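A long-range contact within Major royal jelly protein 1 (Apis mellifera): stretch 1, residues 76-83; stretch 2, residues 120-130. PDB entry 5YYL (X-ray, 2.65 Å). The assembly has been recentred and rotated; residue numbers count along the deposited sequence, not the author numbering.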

# COMPACT_ATOMS: atom_id res chain seq x y z
N ILE A 76 23.20 17.10 7.31
CA ILE A 76 23.58 18.36 6.69
C ILE A 76 24.85 18.79 7.42
O ILE A 76 24.78 19.09 8.61
N PHE A 77 25.99 18.82 6.74
CA PHE A 77 27.25 19.25 7.35
C PHE A 77 27.34 20.77 7.40
O PHE A 77 26.84 21.43 6.52
N VAL A 78 27.92 21.30 8.46
CA VAL A 78 28.17 22.74 8.58
C VAL A 78 29.54 22.89 9.20
O VAL A 78 29.76 22.40 10.30
N THR A 79 30.47 23.54 8.50
CA THR A 79 31.83 23.71 9.00
C THR A 79 32.02 25.12 9.53
O THR A 79 31.52 26.07 8.94
N MET A 80 32.74 25.22 10.64
CA MET A 80 32.93 26.50 11.29
C MET A 80 34.41 26.90 11.26
O MET A 80 35.32 26.07 11.52
N LEU A 81 34.63 28.17 10.90
CA LEU A 81 35.97 28.77 10.95
C LEU A 81 36.40 28.79 12.41
O LEU A 81 35.68 29.33 13.26
N ARG A 82 37.56 28.20 12.68
CA ARG A 82 38.04 28.03 14.05
C ARG A 82 38.65 29.30 14.60
O ARG A 82 39.85 29.49 14.56
N TYR A 83 37.79 30.18 15.09
CA TYR A 83 38.22 31.29 15.90
C TYR A 83 38.30 30.86 17.38
O TYR A 83 38.11 29.68 17.70
N GLY A 120 43.49 16.02 15.51
CA GLY A 120 42.50 15.97 14.44
C GLY A 120 41.70 17.27 14.34
O GLY A 120 41.28 17.82 15.35
N ILE A 121 41.53 17.72 13.11
CA ILE A 121 40.69 18.87 12.67
C ILE A 121 40.75 20.18 13.50
O ILE A 121 40.08 20.33 14.51
N VAL A 122 41.54 21.11 13.00
CA VAL A 122 41.64 22.46 13.54
C VAL A 122 40.54 23.31 12.95
O VAL A 122 39.75 23.87 13.68
N SER A 123 40.52 23.44 11.63
CA SER A 123 39.54 24.28 10.93
C SER A 123 39.13 23.68 9.58
O SER A 123 39.82 23.89 8.57
N ALA A 124 38.02 22.93 9.58
CA ALA A 124 37.42 22.37 8.37
C ALA A 124 36.97 23.51 7.46
O ALA A 124 35.88 24.07 7.61
N SER A 125 37.84 23.88 6.54
CA SER A 125 37.62 25.01 5.65
C SER A 125 36.55 24.67 4.60
O SER A 125 35.66 25.47 4.36
N LYS A 126 36.65 23.47 4.02
CA LYS A 126 35.79 23.04 2.92
C LYS A 126 35.54 21.53 2.96
O LYS A 126 36.35 20.79 3.49
N LEU A 127 34.42 21.11 2.36
CA LEU A 127 34.01 19.71 2.31
C LEU A 127 33.69 19.29 0.88
O LEU A 127 33.45 20.11 0.01
N ALA A 128 33.70 17.99 0.67
CA ALA A 128 33.37 17.40 -0.62
C ALA A 128 32.96 15.96 -0.43
O ALA A 128 33.59 15.23 0.33
N ILE A 129 31.90 15.54 -1.14
CA ILE A 129 31.43 14.17 -1.09
C ILE A 129 31.53 13.55 -2.49
O ILE A 129 31.12 14.16 -3.48
N ASP A 130 32.10 12.35 -2.56
CA ASP A 130 32.38 11.70 -3.84
C ASP A 130 31.37 10.59 -4.13
O ASP A 130 30.51 10.30 -3.28

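The two stretches meet through side chains rather than through a shared backbone ladder, with an apolar patch at one end, a polar cluster built around Arg82 at the other, and Thr79 joining the two. The two strands run roughly antiparallel, at 150° between their N-to-C directions, and their axes come no closer than 6.1 Å. No backbone-to-backbone hydrogen bond links them; the contact buries 481 Å², both sides summed, and each hydrogen bond across it uses at least one side-chain atom.

From Phe77 to Met80 the side chains alternate: Phe77 and Thr79 direct their CA-to-CB bonds toward the second stretch, Val78 and Met80 away. Leu81 also starts away, and Arg82 again points toward the second stretch. In the second strand Leu127 and Ile129 point toward the first, while Lys126, just before Leu127, points away.

The apolar end is formed by Phe77 (chi1 m), Leu127 (m, t) and Ile129 (m, t). Leu127 CD1 packs 3.5 Å from Phe77 CB and 3.4 Å from Thr79 CG2, so one methyl group fits against two successive inward-facing residues. Farther along, Ile129 CD1 lies 4.3 Å from Phe77 CE2, a looser contact; both methyls approach the aromatic ring obliquely.

Thr79, in the p rotamer, has both apolar and polar contacts. Its methyl, CG2, meets Leu127 and also lies 3.9 Å from Ala124 CB, while its hydroxyl OG1 donates a weak hydrogen bond to Ala124 O at 2.9 Å. The small Ala124 side chain, directed sideways, thus sits close to the threonine methyl while its carbonyl receives the hydroxyl.

At the other end, Arg82 adopts t, p, p for chi1 to chi3, which folds the side chain back along the loop that precedes the second strand. NE donates a short, nearly linear hydrogen bond to Val122 O (2.7 Å, 177°), and NH2 donates a more bent one to Ile121 O (3.1 Å, 136°). Both carbonyl oxygens lie at the edge of the guanidinium, near its plane, where its N-H groups point. The arginine therefore binds two consecutive backbone carbonyls, with no acidic partner among the residues it touches in the facing stretch.

Ser123, with chi1 t and its CA-to-CB bond sideways, completes this cluster. Its OG accepts a weak hydrogen bond from the backbone N of Arg82 at 3.3 Å, and the CB atoms of Arg82 and Ser123 lie 3.8 Å apart. The end of the Leu81 side chain (m, t) comes nearer than its start, bringing CD2 to 4.4 Å from Ser123 OG.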

# COMPACT_ATOMS: atom_id res chain seq x y z
CB ILE A 76 22.50 19.45 6.89
CG1 ILE A 76 21.19 19.11 6.18
CG2 ILE A 76 23.01 20.82 6.43
CD1 ILE A 76 21.22 19.18 4.67
CB PHE A 77 28.45 18.64 6.65
CG PHE A 77 28.50 17.15 6.79
CD1 PHE A 77 29.03 16.55 7.95
CD2 PHE A 77 27.98 16.32 5.81
CE1 PHE A 77 29.06 15.17 8.10
CE2 PHE A 77 28.03 14.93 5.95
CZ PHE A 77 28.57 14.36 7.09
CB VAL A 78 27.13 23.43 9.49
CG1 VAL A 78 27.44 24.91 9.64
CG2 VAL A 78 25.72 23.23 8.92
CB THR A 79 32.93 23.42 7.98
OG1 THR A 79 33.02 24.49 7.03
CG2 THR A 79 32.71 22.12 7.30
CB MET A 80 32.41 26.44 12.73
CG MET A 80 31.78 27.74 13.20
SD MET A 80 30.14 28.14 12.55
CE MET A 80 29.39 26.51 12.44
CB LEU A 81 35.97 30.21 10.43
CG LEU A 81 35.76 30.44 8.93
CD1 LEU A 81 35.70 31.92 8.62
CD2 LEU A 81 36.84 29.73 8.15
CB ARG A 82 39.04 26.88 14.15
CG ARG A 82 39.48 26.56 15.56
CD ARG A 82 38.42 25.79 16.36
NE ARG A 82 38.52 24.38 16.01
CZ ARG A 82 38.05 23.36 16.72
NH1 ARG A 82 37.39 23.56 17.87
NH2 ARG A 82 38.23 22.11 16.26
CB TYR A 83 37.31 32.51 15.69
CG TYR A 83 37.61 33.28 14.43
CD1 TYR A 83 38.03 34.60 14.48
CD2 TYR A 83 37.47 32.69 13.17
CE1 TYR A 83 38.30 35.32 13.33
CE2 TYR A 83 37.75 33.40 12.01
CZ TYR A 83 38.16 34.72 12.09
OH TYR A 83 38.45 35.45 10.97
CB ILE A 121 39.23 18.48 12.32
CG1 ILE A 121 39.20 17.10 11.62
CG2 ILE A 121 38.60 19.56 11.43
CD1 ILE A 121 37.93 16.75 10.89
CB VAL A 122 43.02 23.11 13.25
CG1 VAL A 122 43.11 24.52 13.82
CG2 VAL A 122 44.14 22.22 13.76
CB SER A 123 40.09 25.69 10.74
OG SER A 123 39.08 26.53 10.21
CB ALA A 124 36.25 21.46 8.71
CB SER A 125 38.94 25.39 4.98
OG SER A 125 38.81 26.58 4.25
CB LYS A 126 36.43 23.42 1.59
CG LYS A 126 35.64 24.40 0.73
CD LYS A 126 35.61 25.80 1.32
CE LYS A 126 34.50 26.64 0.68
NZ LYS A 126 34.20 27.85 1.51
CB LEU A 127 32.79 19.47 3.18
CG LEU A 127 32.87 19.89 4.65
CD1 LEU A 127 31.50 19.71 5.31
CD2 LEU A 127 33.94 19.11 5.42
CB ALA A 128 34.55 17.48 -1.55
CB ILE A 129 30.01 14.10 -0.51
CG1 ILE A 129 29.93 14.97 0.76
CG2 ILE A 129 29.64 12.66 -0.24
CD1 ILE A 129 28.78 14.69 1.72
CB ASP A 130 33.84 11.19 -3.89
CG ASP A 130 34.12 9.98 -2.97
OD1 ASP A 130 33.19 9.29 -2.49
OD2 ASP A 130 35.32 9.71 -2.75